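Local coordinates for protein tengpin (Thermoanaerobacter tengcongensis, PDB 2VH4) that probably inhibits serine proteases, as serpins generally do, and forms a loop C-sheet polymer, at residues F105-F110 against K130-S135; M282-E287 against N349-K354; G311-S316 against V339-A344. All coordinates share one frame; numbering follows the deposited sequence.

Interaction 1: F105-F110 against K130-S135; sequences FKENDF and KAAFDS
Lys130 covers one face of the Phe105 ring, its CA 4.0 Å from the ring centroid and only 15° off the normal in a CH-pi contact. The Phe133 ring receives Lys106 in the same manner: CB sits over a face, 4.2 Å from the centroid. CE1 of Phe133 also comes to 3.3 Å from the backbone C of Phe105. With CG opposite its backbone N (chi1 -175°) and an extended chain, Lys130 carries its methylenes past CE1 and CZ of Phe105. Its CE reaches the CA of Glu107, and its NZ gives a hydrogen bond to a water that in turn donates to Phe110 O. Strand 127-131 pairs in parallel with strand 95-106, the first and second strands of serpin sheet A: Ala131 N donates to Phe105 O (2.8 Å), and Glu107 N to Ala131 O (2.8 Å). Beyond this pairing, Phe133 also meets the ring of Tyr167 on the neighbouring strand 164-177. An alanine in place of Phe133 would be likely to leave the CB of Lys106 without its ring face and Tyr167 without this ring beside it. Farther out, Glu107 lays its carboxylate beside Ala132, OE2 standing 3.4 Å from that residue's CB.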
loop_
_atom_site.group_PDB
_atom_site.type_symbol
_atom_site.label_atom_id
_atom_site.label_comp_id
_atom_site.label_asym_id
_atom_site.label_seq_id
_atom_site.Cartn_x
_atom_site.Cartn_y
_atom_site.Cartn_z
ATOM N N PHE A 105 7.594 12.228 16.636
ATOM C CA PHE A 105 7.947 11.648 17.937
ATOM C C PHE A 105 7.651 12.557 19.133
ATOM O O PHE A 105 7.615 13.782 19.006
ATOM C CB PHE A 105 9.397 11.139 17.960
ATOM C CG PHE A 105 10.429 12.222 17.890
ATOM C CD1 PHE A 105 10.929 12.800 19.055
ATOM C CD2 PHE A 105 10.922 12.653 16.666
ATOM C CE1 PHE A 105 11.897 13.798 18.996
ATOM C CE2 PHE A 105 11.889 13.652 16.599
ATOM C CZ PHE A 105 12.378 14.224 17.767
ATOM N N LYS A 106 7.433 11.935 20.289
ATOM C CA LYS A 106 7.083 12.653 21.509
ATOM C C LYS A 106 8.283 13.395 22.104
ATOM O O LYS A 106 9.370 12.834 22.253
ATOM C CB LYS A 106 6.481 11.692 22.536
ATOM C CG LYS A 106 5.586 12.358 23.561
ATOM C CD LYS A 106 4.792 11.324 24.344
ATOM C CE LYS A 106 3.797 11.981 25.286
ATOM N NZ LYS A 106 2.966 10.978 26.008
ATOM N N GLU A 107 8.067 14.665 22.431
ATOM C CA GLU A 107 9.089 15.511 23.040
ATOM C C GLU A 107 9.384 15.130 24.497
ATOM O O GLU A 107 10.421 15.504 25.034
ATOM C CB GLU A 107 8.691 16.996 22.937
ATOM C CG GLU A 107 7.405 17.379 23.694
ATOM C CD GLU A 107 6.826 18.743 23.296
ATOM O OE1 GLU A 107 7.275 19.346 22.291
ATOM O OE2 GLU A 107 5.896 19.210 23.992
ATOM N N ASN A 108 8.481 14.375 25.118
ATOM C CA ASN A 108 8.543 14.111 26.559
ATOM C C ASN A 108 9.283 12.838 26.969
ATOM O O ASN A 108 10.468 12.886 27.302
ATOM C CB ASN A 108 7.134 14.105 27.171
ATOM C CG ASN A 108 6.413 15.422 26.988
ATOM O OD1 ASN A 108 6.850 16.463 27.490
ATOM N ND2 ASN A 108 5.297 15.386 26.265
ATOM N N ASP A 109 8.572 11.713 26.949
ATOM C CA ASP A 109 9.038 10.474 27.567
ATOM C C ASP A 109 9.947 9.642 26.668
ATOM O O ASP A 109 10.382 8.552 27.050
ATOM C CB ASP A 109 7.836 9.636 28.019
ATOM C CG ASP A 109 7.121 10.236 29.221
ATOM O OD1 ASP A 109 7.800 10.616 30.199
ATOM O OD2 ASP A 109 5.877 10.321 29.193
ATOM N N PHE A 110 10.241 10.167 25.481
ATOM C CA PHE A 110 10.991 9.424 24.481
ATOM C C PHE A 110 12.166 10.221 23.923
ATOM O O PHE A 110 12.020 11.393 23.551
ATOM C CB PHE A 110 10.059 8.977 23.348
ATOM C CG PHE A 110 10.748 8.196 22.260
ATOM C CD1 PHE A 110 11.186 6.895 22.485
ATOM C CD2 PHE A 110 10.956 8.761 21.011
ATOM C CE1 PHE A 110 11.830 6.175 21.488
ATOM C CE2 PHE A 110 11.590 8.046 20.004
ATOM C CZ PHE A 110 12.030 6.750 20.245
ATOM N N LYS A 130 9.378 16.755 15.911
ATOM C CA LYS A 130 9.309 16.618 17.365
ATOM C C LYS A 130 7.994 17.249 17.808
ATOM O O LYS A 130 7.710 18.392 17.454
ATOM C CB LYS A 130 10.496 17.338 18.014
ATOM C CG LYS A 130 10.606 17.157 19.519
ATOM C CD LYS A 130 12.058 17.235 19.978
ATOM C CE LYS A 130 12.208 16.758 21.420
ATOM N NZ LYS A 130 13.580 16.257 21.740
ATOM N N ALA A 131 7.187 16.504 18.561
ATOM C CA ALA A 131 5.831 16.945 18.889
ATOM C C ALA A 131 5.393 16.665 20.328
ATOM O O ALA A 131 5.984 15.842 21.031
ATOM C CB ALA A 131 4.837 16.351 17.908
ATOM N N ALA A 132 4.342 17.366 20.750
ATOM C CA ALA A 132 3.781 17.225 22.090
ATOM C C ALA A 132 2.901 15.980 22.237
ATOM O O ALA A 132 2.704 15.488 23.350
ATOM C CB ALA A 132 2.986 18.472 22.455
ATOM N N PHE A 133 2.377 15.490 21.110
ATOM C CA PHE A 133 1.436 14.360 21.076
ATOM C C PHE A 133 0.154 14.667 21.852
ATOM O O PHE A 133 -0.295 13.883 22.694
ATOM C CB PHE A 133 2.096 13.042 21.527
ATOM C CG PHE A 133 2.868 12.339 20.435
ATOM C CD1 PHE A 133 3.737 13.043 19.603
ATOM C CD2 PHE A 133 2.737 10.966 20.250
ATOM C CE1 PHE A 133 4.442 12.397 18.600
ATOM C CE2 PHE A 133 3.448 10.311 19.251
ATOM C CZ PHE A 133 4.303 11.030 18.422
ATOM N N ASP A 134 -0.404 15.838 21.565
ATOM C CA ASP A 134 -1.698 16.249 22.083
ATOM C C ASP A 134 -2.650 16.438 20.909
ATOM O O ASP A 134 -2.374 15.970 19.797
ATOM C CB ASP A 134 -1.576 17.537 22.918
ATOM C CG ASP A 134 -0.820 18.656 22.196
ATOM O OD1 ASP A 134 -0.169 19.459 22.891
ATOM O OD2 ASP A 134 -0.871 18.747 20.949
ATOM N N SER A 135 -3.758 17.133 21.152
ATOM C CA SER A 135 -4.782 17.361 20.137
ATOM C C SER A 135 -4.268 18.139 18.917
ATOM O O SER A 135 -4.730 17.923 17.798
ATOM C CB SER A 135 -5.980 18.083 20.755
ATOM O OG SER A 135 -7.151 17.846 19.993
HETATM O O HOH W 1 12.794 13.746 22.701
#

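Interaction 2: M282-E287 against N349-K354; sequences MNETLE and NFKTVK
Glu284, in the first turn of the short helix 283-287, slides past two side chains of segment 349-354, Asn349 and Lys351, each running opposite to it. Its CG turns away from its own carbonyl carbon (chi1 -76°), and the chain then extends so that the carboxylate lies over the passing backbone. The carboxylate plane stands 61° from the Asn349 amide, and it is the CB of Asn349, not the amide, that approaches OE2 (3.6 Å). On its other flank Glu284 is lined by aliphatic carbons of Lys351: OE1 lies 3.7 Å from CD. Lys351 is extended until its last torsion, where it bends; its CE passes Thr285 OG1 at 3.8 Å, the two side chains crossing at about a right angle. The ammonium thereby goes to Asn31 O, a carbonyl that also bonds Thr285 OG1, and NZ remains 6.1 Å from Glu284 OE1. Asn283 and Asn349 cross at about a right angle too, their amide planes 58° apart, with CB of Asn283 3.8 Å from Asn349 OD1. The Asn283 amide is committed to strand 314-326, giving a hydrogen bond to Ser316 O and taking one from Val318 N. Segment 349-354 follows the inserted strand 330-342, and its extended course along the flank of the molecule is consistent with the latent form, in which the first strand of sheet C is released. Chemically, the contact is mostly carbon against polar atoms, and Glu284 OE2 faces Asn349 O at 3.1 Å, acceptor against acceptor. Such crowding would probably disfavour the charged carboxylate, an effect that the nearby lysine and the helix start may partly offset.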
loop_
_atom_site.group_PDB
_atom_site.type_symbol
_atom_site.label_atom_id
_atom_site.label_comp_id
_atom_site.label_asym_id
_atom_site.label_seq_id
_atom_site.Cartn_x
_atom_site.Cartn_y
_atom_site.Cartn_z
ATOM N N MET A 282 -3.752 -3.416 9.727
ATOM C CA MET A 282 -2.910 -4.447 9.101
ATOM C C MET A 282 -2.180 -5.395 10.057
ATOM O O MET A 282 -1.388 -6.229 9.607
ATOM C CB MET A 282 -1.901 -3.806 8.146
ATOM C CG MET A 282 -2.443 -3.540 6.763
ATOM S SD MET A 282 -1.159 -2.883 5.707
ATOM C CE MET A 282 -1.886 -3.173 4.096
ATOM N N ASN A 283 -2.458 -5.282 11.357
ATOM C CA ASN A 283 -1.801 -6.116 12.366
ATOM C C ASN A 283 -1.861 -7.611 12.037
ATOM O O ASN A 283 -0.814 -8.252 11.896
ATOM C CB ASN A 283 -2.358 -5.843 13.775
ATOM C CG ASN A 283 -2.144 -4.401 14.233
ATOM O OD1 ASN A 283 -2.075 -3.477 13.418
ATOM N ND2 ASN A 283 -2.060 -4.205 15.547
ATOM N N GLU A 284 -3.075 -8.150 11.894
ATOM C CA GLU A 284 -3.271 -9.586 11.643
ATOM C C GLU A 284 -2.674 -10.040 10.309
ATOM O O GLU A 284 -2.158 -11.155 10.201
ATOM C CB GLU A 284 -4.753 -9.977 11.720
ATOM C CG GLU A 284 -5.314 -10.065 13.137
ATOM C CD GLU A 284 -6.458 -11.073 13.277
ATOM O OE1 GLU A 284 -6.336 -12.219 12.773
ATOM O OE2 GLU A 284 -7.479 -10.722 13.907
ATOM N N THR A 285 -2.750 -9.166 9.307
ATOM C CA THR A 285 -2.220 -9.439 7.974
ATOM C C THR A 285 -0.705 -9.620 8.021
ATOM O O THR A 285 -0.161 -10.516 7.377
ATOM C CB THR A 285 -2.603 -8.307 6.972
ATOM O OG1 THR A 285 -4.020 -8.302 6.778
ATOM C CG2 THR A 285 -1.915 -8.489 5.615
ATOM N N LEU A 286 -0.037 -8.772 8.796
ATOM C CA LEU A 286 1.419 -8.770 8.866
ATOM C C LEU A 286 1.969 -9.880 9.754
ATOM O O LEU A 286 3.069 -10.382 9.513
ATOM C CB LEU A 286 1.930 -7.399 9.311
ATOM C CG LEU A 286 1.693 -6.304 8.270
ATOM C CD1 LEU A 286 1.840 -4.914 8.885
ATOM C CD2 LEU A 286 2.604 -6.494 7.055
ATOM N N GLU A 287 1.197 -10.249 10.777
ATOM C CA GLU A 287 1.497 -11.406 11.617
ATOM C C GLU A 287 1.493 -12.669 10.765
ATOM O O GLU A 287 2.308 -13.566 10.974
ATOM C CB GLU A 287 0.478 -11.536 12.758
ATOM C CG GLU A 287 0.642 -10.512 13.893
ATOM C CD GLU A 287 -0.574 -10.419 14.825
ATOM O OE1 GLU A 287 -1.643 -10.979 14.512
ATOM O OE2 GLU A 287 -0.462 -9.772 15.882
ATOM N N ASN A 349 -7.792 -7.561 17.791
ATOM C CA ASN A 349 -8.201 -7.515 16.390
ATOM C C ASN A 349 -9.137 -8.665 16.017
ATOM O O ASN A 349 -8.971 -9.790 16.503
ATOM C CB ASN A 349 -6.969 -7.545 15.471
ATOM C CG ASN A 349 -5.946 -6.459 15.806
ATOM O OD1 ASN A 349 -4.911 -6.732 16.432
ATOM N ND2 ASN A 349 -6.232 -5.223 15.390
ATOM N N PHE A 350 -10.131 -8.368 15.177
ATOM C CA PHE A 350 -10.954 -9.391 14.527
ATOM C C PHE A 350 -10.667 -9.348 13.032
ATOM O O PHE A 350 -10.225 -8.319 12.509
ATOM C CB PHE A 350 -12.458 -9.172 14.751
ATOM C CG PHE A 350 -12.867 -9.070 16.197
ATOM C CD1 PHE A 350 -12.167 -9.739 17.203
ATOM C CD2 PHE A 350 -13.992 -8.329 16.548
ATOM C CE1 PHE A 350 -12.559 -9.642 18.535
ATOM C CE2 PHE A 350 -14.396 -8.228 17.878
ATOM C CZ PHE A 350 -13.677 -8.886 18.874
ATOM N N LYS A 351 -10.933 -10.456 12.344
ATOM C CA LYS A 351 -10.662 -10.554 10.917
ATOM C C LYS A 351 -11.738 -11.377 10.218
ATOM O O LYS A 351 -12.121 -12.443 10.696
ATOM C CB LYS A 351 -9.289 -11.188 10.696
ATOM C CG LYS A 351 -8.581 -10.738 9.434
ATOM C CD LYS A 351 -7.254 -11.484 9.267
ATOM C CE LYS A 351 -6.458 -10.970 8.081
ATOM N NZ LYS A 351 -7.163 -11.230 6.793
ATOM N N THR A 352 -12.226 -10.881 9.087
ATOM C CA THR A 352 -13.227 -11.615 8.314
ATOM C C THR A 352 -12.627 -12.248 7.051
ATOM O O THR A 352 -11.611 -11.785 6.530
ATOM C CB THR A 352 -14.442 -10.729 7.976
ATOM O OG1 THR A 352 -14.020 -9.607 7.194
ATOM C CG2 THR A 352 -15.095 -10.215 9.249
ATOM N N VAL A 353 -13.253 -13.319 6.578
ATOM C CA VAL A 353 -12.777 -14.043 5.401
ATOM C C VAL A 353 -13.586 -13.655 4.161
ATOM O O VAL A 353 -14.807 -13.533 4.224
ATOM C CB VAL A 353 -12.847 -15.587 5.599
ATOM C CG1 VAL A 353 -12.031 -16.309 4.526
ATOM C CG2 VAL A 353 -12.350 -15.985 6.985
ATOM N N LYS A 354 -12.888 -13.462 3.044
ATOM C CA LYS A 354 -13.518 -13.236 1.743
ATOM C C LYS A 354 -14.227 -14.504 1.256
ATOM O O LYS A 354 -13.636 -15.581 1.217
ATOM C CB LYS A 354 -12.467 -12.774 0.723
ATOM C CG LYS A 354 -12.980 -12.643 -0.709
ATOM C CD LYS A 354 -13.863 -11.418 -0.901
ATOM C CE LYS A 354 -13.052 -10.229 -1.363
ATOM N NZ LYS A 354 -13.864 -8.988 -1.365
#

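Interaction 3: G311-S316 against V339-A344; sequences GNLYIS and VDITAA
Between Tyr314 and Thr342 the backbones exchange two hydrogen bonds as an antiparallel hydrogen-bonded pair. Tyr314 N donates to Thr342 O (3.1 Å), in the carbonyl plane, and Thr342 N returns a straighter bond to Tyr314 O (2.9 Å, 172° at the hydrogen). Two residues along each strand, Asp340 O takes Ser316 N at 2.9 Å and, weakly, Ser316 OG, which chi1 of 56° swings back over its own backbone. Tyr314 OH gives its proton to Ala344 O at 2.5 Å, so short that the exact distance is doubtful, from 48° out of the carbonyl plane, while CG2 of Thr342 rests over a face of the ring (3.9 Å to the centroid). The hydroxyl of Thr342 is held by Asp164 OD1. On the face bearing Ile315 and Ile341, the polar rows give way to carbon: Ile315 CG1 meets Ile341 CD1 at 3.8 Å, and Ile315 CG2 packs on Val339. Strand 330-342 is the serpin reactive-centre loop inserted as the fourth strand of sheet A, between strands 164-177 and 314-326. The polar atoms of the inserted strand are thus largely supplied with mates in a buried setting, although Asp340 OD2 lies close to Asp164 OD2, which suggests that the two carboxylates may share a proton.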
loop_
_atom_site.group_PDB
_atom_site.type_symbol
_atom_site.label_atom_id
_atom_site.label_comp_id
_atom_site.label_asym_id
_atom_site.label_seq_id
_atom_site.Cartn_x
_atom_site.Cartn_y
_atom_site.Cartn_z
ATOM N N GLY A 311 8.232 2.161 29.157
ATOM C CA GLY A 311 8.034 0.719 29.021
ATOM C C GLY A 311 8.586 0.190 27.712
ATOM O O GLY A 311 9.199 0.938 26.940
ATOM N N ASN A 312 8.379 -1.100 27.454
ATOM C CA ASN A 312 8.835 -1.686 26.206
ATOM C C ASN A 312 7.999 -1.200 25.023
ATOM O O ASN A 312 6.764 -1.306 25.033
ATOM C CB ASN A 312 8.835 -3.211 26.268
ATOM C CG ASN A 312 9.564 -3.844 25.088
ATOM O OD1 ASN A 312 8.976 -4.598 24.310
ATOM N ND2 ASN A 312 10.851 -3.533 24.950
ATOM N N LEU A 313 8.684 -0.665 24.017
ATOM C CA LEU A 313 8.031 -0.118 22.832
ATOM C C LEU A 313 7.665 -1.217 21.834
ATOM O O LEU A 313 8.449 -2.135 21.582
ATOM C CB LEU A 313 8.924 0.935 22.159
ATOM C CG LEU A 313 9.386 2.144 22.986
ATOM C CD1 LEU A 313 10.362 2.986 22.185
ATOM C CD2 LEU A 313 8.214 2.993 23.476
ATOM N N TYR A 314 6.470 -1.104 21.263
ATOM C CA TYR A 314 5.961 -2.078 20.296
ATOM C C TYR A 314 4.986 -1.391 19.347
ATOM O O TYR A 314 4.533 -0.283 19.627
ATOM C CB TYR A 314 5.276 -3.249 21.024
ATOM C CG TYR A 314 3.939 -2.897 21.641
ATOM C CD1 TYR A 314 2.751 -3.105 20.932
ATOM C CD2 TYR A 314 3.857 -2.364 22.936
ATOM C CE1 TYR A 314 1.523 -2.784 21.480
ATOM C CE2 TYR A 314 2.622 -2.041 23.500
ATOM C CZ TYR A 314 1.459 -2.253 22.762
ATOM O OH TYR A 314 0.229 -1.938 23.290
ATOM N N ILE A 315 4.673 -2.048 18.229
ATOM C CA ILE A 315 3.662 -1.554 17.294
ATOM C C ILE A 315 2.269 -1.945 17.785
ATOM O O ILE A 315 1.952 -3.139 17.861
ATOM C CB ILE A 315 3.858 -2.106 15.854
ATOM C CG1 ILE A 315 5.297 -1.899 15.365
ATOM C CG2 ILE A 315 2.853 -1.466 14.888
ATOM C CD1 ILE A 315 5.586 -2.473 13.975
ATOM N N SER A 316 1.449 -0.947 18.124
ATOM C CA SER A 316 0.055 -1.193 18.502
ATOM C C SER A 316 -0.821 -1.339 17.269
ATOM O O SER A 316 -1.766 -2.129 17.269
ATOM C CB SER A 316 -0.494 -0.086 19.401
ATOM O OG SER A 316 -0.357 1.181 18.786
ATOM N N VAL A 339 2.328 3.735 11.170
ATOM C CA VAL A 339 2.793 2.720 12.107
ATOM C C VAL A 339 2.880 3.351 13.500
ATOM O O VAL A 339 3.571 4.348 13.694
ATOM C CB VAL A 339 4.166 2.151 11.661
ATOM C CG1 VAL A 339 4.696 1.113 12.648
ATOM C CG2 VAL A 339 4.063 1.566 10.250
ATOM N N ASP A 340 2.164 2.773 14.460
ATOM C CA ASP A 340 2.044 3.370 15.789
ATOM C C ASP A 340 2.898 2.669 16.848
ATOM O O ASP A 340 2.655 1.506 17.196
ATOM C CB ASP A 340 0.575 3.435 16.224
ATOM C CG ASP A 340 0.364 4.293 17.467
ATOM O OD1 ASP A 340 1.362 4.650 18.141
ATOM O OD2 ASP A 340 -0.809 4.620 17.767
ATOM N N ILE A 341 3.887 3.406 17.355
ATOM C CA ILE A 341 4.815 2.923 18.377
ATOM C C ILE A 341 4.376 3.389 19.772
ATOM O O ILE A 341 4.335 4.594 20.057
ATOM C CB ILE A 341 6.275 3.381 18.076
ATOM C CG1 ILE A 341 6.729 2.911 16.685
ATOM C CG2 ILE A 341 7.236 2.910 19.155
ATOM C CD1 ILE A 341 6.786 1.390 16.475
ATOM N N THR A 342 4.058 2.428 20.636
ATOM C CA THR A 342 3.482 2.733 21.948
ATOM C C THR A 342 4.105 1.921 23.085
ATOM O O THR A 342 4.767 0.912 22.852
ATOM C CB THR A 342 1.942 2.563 21.941
ATOM O OG1 THR A 342 1.379 3.194 23.101
ATOM C CG2 THR A 342 1.558 1.100 21.920
ATOM N N ALA A 343 3.870 2.370 24.316
ATOM C CA ALA A 343 4.551 1.827 25.491
ATOM C C ALA A 343 3.748 0.761 26.232
ATOM O O ALA A 343 4.324 -0.171 26.801
ATOM C CB ALA A 343 4.923 2.953 26.442
ATOM N N ALA A 344 2.427 0.895 26.225
ATOM C CA ALA A 344 1.593 0.064 27.079
ATOM C C ALA A 344 0.404 -0.552 26.341
ATOM O O ALA A 344 0.169 -0.262 25.165
ATOM C CB ALA A 344 1.125 0.870 28.292
#

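Interaction 3 is the buried member of the set, while interactions 1 and 2 are only partly buried. Interactions 1 and 3 both belong to sheet A, one at the parallel pair of its edge and the other at the inserted loop; strand 164-177 lies between them. They meet directly, Phe110 CE1 packing on Leu313 CD1 at 3.6 Å. Interaction 2 instead sets a short helix against a chain without regular structure, and reaches interaction 3 through Asn283. The chemistry follows place: backbone bonding with apolar filling in interaction 3, backbone bonding with lysine carbons over rings in interaction 1, and side-chain packing with an unfavourable pair of acceptors in interaction 2.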